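Local coordinates for protein oxidized polyvinyl alcohol hydrolase (PDB 3WWC) that hydrolyses beta-diketones such as 4,6-nonanedione and carries out the second step of polyvinyl alcohol degradation, cleaving the oxidized polymer, at residues 69-74 and 115-120; 76-81 and 85-90; 123-128 and 203-208. The protein carries 1 engineered substitution. All blocks are in the same frame, centred on the assembly; numbering follows the deposited sequence.

In the fold
Interactions 1 and 3 are made by loops of one alpha/beta-hydrolase domain, and interaction 2 joins helix 75-80 to the chain that follows it, around a mixed sheet whose central strands are parallel. Along the chain, interaction 2 falls wholly between the two segments of interaction 1, and interaction 3 follows. Residues 69-74 lead from strand 62-68 into helix 75-80; Thr69 packs on Asn78, although the centres of interactions 1 and 2 lie about 17 Å apart. Interactions 1 and 3, about 14 Å between centres, join through Ser71, which lines one butanoic acid site, and Trp126, which lines both. Interactions 2 and 3 lie on opposite sides of the chain's centre, nearest atoms about 11 Å apart.

Interaction 1: residues 69-74 and 115-120; sequences TGSVES and RCNGPG. With BUA (butanoic acid), chain C.
Asn117 lays its flat amide along the turn at Ser71 and Val72, dividing its two ends between them. With CG anti to the backbone N (chi1 177°), the amide reaches across to the other loop: OD1 lies 3.6 Å from CB of Ser71, while ND2 comes 3.5 Å from CG2 of Val72. The side chains of Val72 and Asn117 cross obliquely, and only the CG2 branch of the valine takes part. Nearer the backbone, CB of Asn117 rests 3.5 Å from the carbonyl O of Ser71. No hydrogen bond links the two segments; the fit is by van der Waals contact, with Trp260 touching both Val72 and Asn117.

The segment 69-74 follows strand 62-68, the place where alpha/beta hydrolases carry an oxyanion loop, and Ser71 is consistent with that role. Its OG, anti to the carbonyl carbon (chi1 -64°), donates to O1 of one butanoic acid at 2.7 Å. The same OG is hydrogen-bonded to NE1 of Trp126, and His303 NE2 holds the ligand too. Ala177, the engineered residue at the position of the probable charge-relay serine, has its side chain about 6 Å from that of Ser71. Thr69 bridges the bend within its own segment: its OG1 lies 2.7 Å from the O of Glu73, approaching well above that carbonyl plane. Across the contact, Asn117 is the centre of an inverse gamma turn, and the preceding residue, Cys116, is tied by a disulfide to Cys104.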
# COMPACT_ATOMS: atom_id res chain seq x y z
N THR A 69 -4.43 -4.77 5.40
CA THR A 69 -3.95 -4.74 6.77
C THR A 69 -2.43 -4.91 6.80
O THR A 69 -1.76 -5.05 5.75
CB THR A 69 -4.65 -5.87 7.55
OG1 THR A 69 -4.40 -5.65 8.95
CG2 THR A 69 -4.14 -7.26 7.13
N GLY A 70 -1.90 -4.90 8.01
CA GLY A 70 -0.45 -5.03 8.20
C GLY A 70 -0.04 -6.41 8.70
O GLY A 70 -0.50 -7.44 8.21
N SER A 71 0.86 -6.40 9.67
CA SER A 71 1.41 -7.66 10.20
C SER A 71 0.65 -8.31 11.29
O SER A 71 0.60 -9.53 11.35
CB SER A 71 2.83 -7.40 10.72
OG SER A 71 3.69 -7.01 9.63
N VAL A 72 -0.03 -7.51 12.12
CA VAL A 72 -0.75 -8.08 13.26
C VAL A 72 -2.27 -7.91 13.26
O VAL A 72 -2.97 -8.74 13.83
CB VAL A 72 -0.19 -7.54 14.56
CG1 VAL A 72 -1.05 -7.96 15.74
CG2 VAL A 72 1.27 -8.00 14.69
N GLU A 73 -2.80 -6.87 12.63
CA GLU A 73 -4.24 -6.73 12.59
C GLU A 73 -4.85 -7.64 11.56
O GLU A 73 -4.28 -7.82 10.48
CB GLU A 73 -4.62 -5.29 12.27
CG GLU A 73 -4.23 -4.33 13.35
CD GLU A 73 -4.21 -2.90 12.85
OE1 GLU A 73 -3.61 -2.67 11.77
OE2 GLU A 73 -4.76 -2.01 13.55
N SER A 74 -6.02 -8.21 11.84
CA SER A 74 -6.66 -9.04 10.83
C SER A 74 -7.30 -8.23 9.71
O SER A 74 -7.45 -7.00 9.82
CB SER A 74 -7.74 -9.94 11.48
OG SER A 74 -8.82 -9.12 11.95
N ARG A 115 1.20 -16.93 12.29
CA ARG A 115 1.82 -17.40 11.06
C ARG A 115 1.90 -16.35 10.00
O ARG A 115 2.07 -16.72 8.83
CB ARG A 115 1.11 -18.66 10.52
CG ARG A 115 1.16 -19.77 11.57
CD ARG A 115 0.31 -21.05 11.32
NE ARG A 115 -1.15 -20.92 11.54
CZ ARG A 115 -1.78 -20.78 12.72
NH1 ARG A 115 -3.12 -20.68 12.74
NH2 ARG A 115 -1.11 -20.75 13.87
N CYS A 116 1.71 -15.09 10.37
CA CYS A 116 1.81 -13.99 9.43
C CYS A 116 2.86 -12.97 9.85
O CYS A 116 3.57 -12.44 9.00
CB CYS A 116 0.47 -13.24 9.32
SG CYS A 116 -0.80 -14.05 8.28
N ASN A 117 2.95 -12.69 11.14
CA ASN A 117 3.85 -11.65 11.63
C ASN A 117 5.26 -12.17 11.82
O ASN A 117 5.63 -12.61 12.93
CB ASN A 117 3.27 -11.11 12.94
CG ASN A 117 4.16 -10.07 13.58
OD1 ASN A 117 4.89 -9.38 12.89
ND2 ASN A 117 4.10 -9.96 14.92
N GLY A 118 6.06 -12.14 10.76
CA GLY A 118 7.42 -12.62 10.86
C GLY A 118 8.04 -12.59 9.47
O GLY A 118 7.39 -12.21 8.49
N PRO A 119 9.30 -12.99 9.36
CA PRO A 119 10.05 -13.01 8.11
C PRO A 119 9.39 -13.85 7.02
O PRO A 119 8.70 -14.86 7.28
CB PRO A 119 11.41 -13.57 8.54
CG PRO A 119 11.46 -13.31 10.01
CD PRO A 119 10.08 -13.55 10.48
N GLY A 120 9.60 -13.45 5.78
CA GLY A 120 9.02 -14.18 4.68
C GLY A 120 9.86 -15.38 4.29
O GLY A 120 10.95 -15.61 4.84
C1 BUA C . 8.88 -4.82 8.44
C2 BUA C . 7.76 -3.91 8.94
C3 BUA C . 6.41 -4.53 8.56
C4 BUA C . 5.25 -3.71 9.13
O1 BUA C . 4.21 -4.34 9.41
O2 BUA C . 5.41 -2.47 9.19

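Interaction 2: residues 76-81 and 85-90; sequences NDNLTV and GANSIL
Asn78 and Leu79 turn their carbonyls toward Asn87 and Ser88, so that the end of helix 75-80 is closed by the chain that follows it, in the crossover between strands 62-68 and 96-100 of the alpha/beta-hydrolase sheet. Each of the two carbonyls is gripped twice by a single residue. The O of Asn78 takes the backbone N of Asn87 at 2.9 Å, nearly straight and on a lone pair, and its side-chain ND2 at 3.0 Å, tilted from the carbonyl plane. CG of Asn87 stands anti to its carbonyl carbon (chi1 -82°), which folds the amide back beside its own N-H and brings both donors onto that one oxygen.

The Asn78 amide lies nearly parallel to that of Asn87, the planes only 13° apart; the two ND2 atoms, 3.4 Å from each other, are both donors and form no bond. The far end of the Asn87 amide is held as well, OD1 accepting from NE1 of Trp65. An alanine here would probably leave the Trp65 indole N-H without its acceptor and the Asn78 carbonyl with one donor instead of two.

Leu79 buries the largest surface of all in this contact. Its CD2 lies 3.9 Å from the N of Ser88, and Ile51, Tyr53 and Pro67 pack around the leucine from the neighbouring strands. Just past the end of the helix, Ala86 N bonds to Val81 O at 3.0 Å, with a bent angle. Ser88 completes the pattern at Leu79 O: its N binds at 2.9 Å in the carbonyl plane, while OG donates at 2.7 Å from above it.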
# COMPACT_ATOMS: atom_id res chain seq x y z
N ASN A 76 -10.36 -8.52 8.93
CA ASN A 76 -11.61 -8.05 9.55
C ASN A 76 -11.39 -6.85 10.44
O ASN A 76 -12.21 -5.90 10.44
CB ASN A 76 -12.25 -9.21 10.30
CG ASN A 76 -13.49 -8.79 11.08
OD1 ASN A 76 -14.43 -8.25 10.50
ND2 ASN A 76 -13.49 -9.02 12.40
N ASP A 77 -10.28 -6.83 11.18
CA ASP A 77 -9.98 -5.66 12.02
C ASP A 77 -9.83 -4.42 11.10
O ASP A 77 -10.45 -3.39 11.32
CB ASP A 77 -8.65 -5.81 12.77
CG ASP A 77 -8.67 -6.83 13.88
OD1 ASP A 77 -9.75 -7.09 14.44
OD2 ASP A 77 -7.54 -7.31 14.21
N ASN A 78 -9.02 -4.53 10.07
CA ASN A 78 -8.79 -3.41 9.16
C ASN A 78 -10.08 -2.93 8.55
O ASN A 78 -10.23 -1.74 8.27
CB ASN A 78 -7.81 -3.89 8.10
CG ASN A 78 -7.56 -2.88 7.02
OD1 ASN A 78 -8.23 -2.89 5.99
ND2 ASN A 78 -6.60 -1.97 7.26
N LEU A 79 -11.04 -3.83 8.34
CA LEU A 79 -12.30 -3.46 7.73
C LEU A 79 -13.37 -2.97 8.70
O LEU A 79 -14.23 -2.16 8.31
CB LEU A 79 -12.89 -4.69 6.99
CG LEU A 79 -12.16 -5.07 5.72
CD1 LEU A 79 -12.61 -6.47 5.27
CD2 LEU A 79 -12.53 -4.02 4.61
N THR A 80 -13.34 -3.45 9.96
CA THR A 80 -14.47 -3.13 10.85
C THR A 80 -14.16 -2.53 12.19
O THR A 80 -15.12 -2.11 12.90
CB THR A 80 -15.28 -4.37 11.15
OG1 THR A 80 -14.46 -5.28 11.92
CG2 THR A 80 -15.69 -5.08 9.86
N VAL A 81 -12.91 -2.51 12.63
CA VAL A 81 -12.59 -1.98 13.96
C VAL A 81 -12.10 -0.56 13.80
O VAL A 81 -11.18 -0.29 13.01
CB VAL A 81 -11.51 -2.85 14.64
CG1 VAL A 81 -11.05 -2.17 15.97
CG2 VAL A 81 -12.09 -4.26 14.86
N GLY A 85 -9.00 1.32 11.44
CA GLY A 85 -9.39 2.01 10.20
C GLY A 85 -10.80 1.84 9.73
O GLY A 85 -11.29 2.65 8.93
N ALA A 86 -11.46 0.78 10.19
CA ALA A 86 -12.85 0.46 9.78
C ALA A 86 -13.05 0.81 8.31
O ALA A 86 -13.95 1.52 7.92
CB ALA A 86 -13.84 1.22 10.68
N ASN A 87 -12.22 0.19 7.47
CA ASN A 87 -12.21 0.53 6.04
C ASN A 87 -13.47 0.15 5.26
O ASN A 87 -13.70 0.69 4.17
CB ASN A 87 -10.95 -0.10 5.40
CG ASN A 87 -9.73 0.76 5.63
OD1 ASN A 87 -9.51 1.72 4.89
ND2 ASN A 87 -8.94 0.46 6.65
N SER A 88 -14.28 -0.79 5.77
CA SER A 88 -15.51 -1.12 5.08
C SER A 88 -16.49 0.03 5.08
O SER A 88 -17.38 0.05 4.26
CB SER A 88 -16.18 -2.33 5.76
OG SER A 88 -16.65 -2.04 7.07
N ILE A 89 -16.31 0.98 5.98
CA ILE A 89 -17.20 2.13 6.06
C ILE A 89 -17.09 2.99 4.83
O ILE A 89 -18.06 3.74 4.51
CB ILE A 89 -16.93 2.92 7.40
CG1 ILE A 89 -17.17 1.95 8.56
CG2 ILE A 89 -17.92 4.12 7.57
CD1 ILE A 89 -18.46 1.23 8.46
N LEU A 90 -15.99 2.89 4.10
CA LEU A 90 -15.90 3.66 2.83
C LEU A 90 -16.97 3.21 1.84
O LEU A 90 -17.24 3.92 0.88
CB LEU A 90 -14.53 3.56 2.21
CG LEU A 90 -13.69 4.57 2.99
CD1 LEU A 90 -12.31 4.11 3.04
CD2 LEU A 90 -13.80 5.97 2.35

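Interaction 3: residues 123-128 and 203-208; sequences GWNWNP and EWYVTS. With BUA (butanoic acid), chain D.
Asn125 and Tyr205 reach out from opposite directions and meet in the ligand pocket of this alpha/beta hydrolase, each carried by a loop that follows a strand of the sheet. Together with Trp126 and the disulfide-linked Cys262 and Cys272, they enclose the second butanoic acid.

Hydrogen bonds come first. ND2 of Asn125 lies between two oxygens: it donates to O1 of the ligand at 3.0 Å with an N-H...O angle of 159°, and makes a weak, bent bond to OH of Tyr205, also 3.0 Å away. CG anti to the backbone N (chi1 -173°) extends the asparagine amide toward the tyrosine, its plane turned 63° from the phenol ring. Both polar groups have firmer partners outside: Arg234 holds OD1 of Asn125, and Glu131 is hydrogen-bonded to the Tyr205 hydroxyl. The amide is thus held at its oxygen end, which probably helps to orient ND2 toward the ligand.

Van der Waals contacts fill in the rest. CB of Trp126 packs 3.7 Å from OH of Tyr205, and its indole, with NE1 satisfied by Ser71, offers one face to the acid, whose C2 is 4.1 Å above the ring plane, toward the rim. The ligand's C2 also meets the edge of the tyrosine, 3.8 Å from CE1. One face of the Tyr205 ring is covered by Glu203, with CB over its centre.

The carboxylate of Glu203 also fastens the backbone of its own turn. OE2 accepts from two successive amides: the N of Tyr205 comes in above the carboxylate plane, and the N of Trp204 meets the anti lone pair of OE2 at 2.8 Å.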
# COMPACT_ATOMS: atom_id res chain seq x y z
N GLY A 123 12.20 -16.22 -0.83
CA GLY A 123 12.77 -15.02 -1.42
C GLY A 123 12.09 -13.73 -1.02
O GLY A 123 12.53 -12.68 -1.45
N TRP A 124 11.04 -13.80 -0.21
CA TRP A 124 10.32 -12.61 0.26
C TRP A 124 10.83 -12.13 1.59
O TRP A 124 11.19 -12.93 2.48
CB TRP A 124 8.80 -12.93 0.36
CG TRP A 124 8.24 -13.23 -0.99
CD1 TRP A 124 7.96 -14.47 -1.51
CD2 TRP A 124 7.99 -12.29 -2.02
NE1 TRP A 124 7.55 -14.34 -2.81
CE2 TRP A 124 7.56 -13.01 -3.15
CE3 TRP A 124 8.12 -10.91 -2.11
CZ2 TRP A 124 7.24 -12.39 -4.34
CZ3 TRP A 124 7.81 -10.28 -3.30
CH2 TRP A 124 7.38 -11.02 -4.40
N ASN A 125 10.84 -10.82 1.77
CA ASN A 125 11.34 -10.28 3.00
C ASN A 125 10.50 -10.49 4.24
O ASN A 125 11.02 -10.85 5.33
CB ASN A 125 11.58 -8.76 2.87
CG ASN A 125 12.28 -8.20 4.10
OD1 ASN A 125 13.45 -8.49 4.31
ND2 ASN A 125 11.57 -7.43 4.92
N TRP A 126 9.19 -10.30 4.09
CA TRP A 126 8.26 -10.27 5.22
C TRP A 126 7.00 -11.05 4.85
O TRP A 126 6.46 -10.91 3.78
CB TRP A 126 7.98 -8.78 5.50
CG TRP A 126 7.50 -8.55 6.89
CD1 TRP A 126 6.30 -8.03 7.25
CD2 TRP A 126 8.18 -8.90 8.09
NE1 TRP A 126 6.18 -8.05 8.63
CE2 TRP A 126 7.33 -8.58 9.16
CE3 TRP A 126 9.43 -9.45 8.37
CZ2 TRP A 126 7.68 -8.79 10.49
CZ3 TRP A 126 9.79 -9.67 9.71
CH2 TRP A 126 8.91 -9.33 10.75
N ASN A 127 6.54 -11.89 5.75
CA ASN A 127 5.44 -12.82 5.44
C ASN A 127 3.99 -12.32 5.21
O ASN A 127 3.25 -13.01 4.55
CB ASN A 127 5.40 -13.91 6.53
CG ASN A 127 4.93 -15.24 6.00
OD1 ASN A 127 5.23 -15.64 4.89
ND2 ASN A 127 4.19 -15.96 6.85
N PRO A 128 3.57 -11.16 5.76
CA PRO A 128 2.18 -10.75 5.54
C PRO A 128 1.75 -10.61 4.09
O PRO A 128 0.63 -11.01 3.72
CB PRO A 128 2.07 -9.41 6.27
CG PRO A 128 3.04 -9.59 7.49
CD PRO A 128 4.24 -10.33 6.79
N GLU A 203 7.28 0.39 4.04
CA GLU A 203 8.72 0.36 3.81
C GLU A 203 9.04 0.58 2.33
O GLU A 203 8.17 0.46 1.43
CB GLU A 203 9.33 -1.00 4.24
CG GLU A 203 10.10 -1.00 5.59
CD GLU A 203 11.44 -0.29 5.50
OE1 GLU A 203 12.19 -0.41 6.48
OE2 GLU A 203 11.78 0.37 4.48
N TRP A 204 10.31 0.90 2.11
CA TRP A 204 10.91 1.02 0.77
C TRP A 204 12.07 -0.01 0.68
O TRP A 204 12.45 -0.41 -0.42
CB TRP A 204 11.51 2.43 0.56
CG TRP A 204 11.68 2.81 -0.90
CD1 TRP A 204 12.86 2.89 -1.61
CD2 TRP A 204 10.63 3.15 -1.82
NE1 TRP A 204 12.60 3.28 -2.91
CE2 TRP A 204 11.24 3.45 -3.07
CE3 TRP A 204 9.22 3.24 -1.71
CZ2 TRP A 204 10.49 3.83 -4.20
CZ3 TRP A 204 8.48 3.63 -2.83
CH2 TRP A 204 9.10 3.93 -4.07
N TYR A 205 12.62 -0.41 1.82
CA TYR A 205 13.78 -1.34 1.91
C TYR A 205 14.91 -0.79 1.07
O TYR A 205 15.44 -1.43 0.13
CB TYR A 205 13.42 -2.73 1.43
CG TYR A 205 12.28 -3.38 2.16
CD1 TYR A 205 12.32 -3.58 3.55
CD2 TYR A 205 11.20 -3.90 1.45
CE1 TYR A 205 11.32 -4.32 4.19
CE2 TYR A 205 10.20 -4.64 2.08
CZ TYR A 205 10.28 -4.84 3.43
OH TYR A 205 9.34 -5.66 4.07
N VAL A 206 15.32 0.43 1.41
CA VAL A 206 16.35 1.13 0.65
C VAL A 206 17.61 0.30 0.43
O VAL A 206 18.12 -0.37 1.37
CB VAL A 206 16.70 2.43 1.39
CG1 VAL A 206 17.99 3.09 0.78
CG2 VAL A 206 15.55 3.40 1.20
N THR A 207 18.09 0.32 -0.81
CA THR A 207 19.36 -0.38 -1.12
C THR A 207 20.34 0.63 -1.71
O THR A 207 20.02 1.79 -1.94
CB THR A 207 19.19 -1.47 -2.21
OG1 THR A 207 18.83 -0.87 -3.48
CG2 THR A 207 18.12 -2.50 -1.79
N SER A 208 21.55 0.15 -1.98
CA SER A 208 22.49 1.00 -2.66
C SER A 208 22.02 1.13 -4.10
O SER A 208 21.15 0.38 -4.56
CB SER A 208 23.90 0.39 -2.69
OG SER A 208 24.35 0.19 -1.35
C1 BUA D . 9.51 -4.41 8.01
C2 BUA D . 10.62 -5.43 7.74
C3 BUA D . 11.34 -5.76 9.05
C4 BUA D . 12.40 -6.83 8.79
O1 BUA D . 12.75 -7.01 7.60
O2 BUA D . 12.83 -7.45 9.78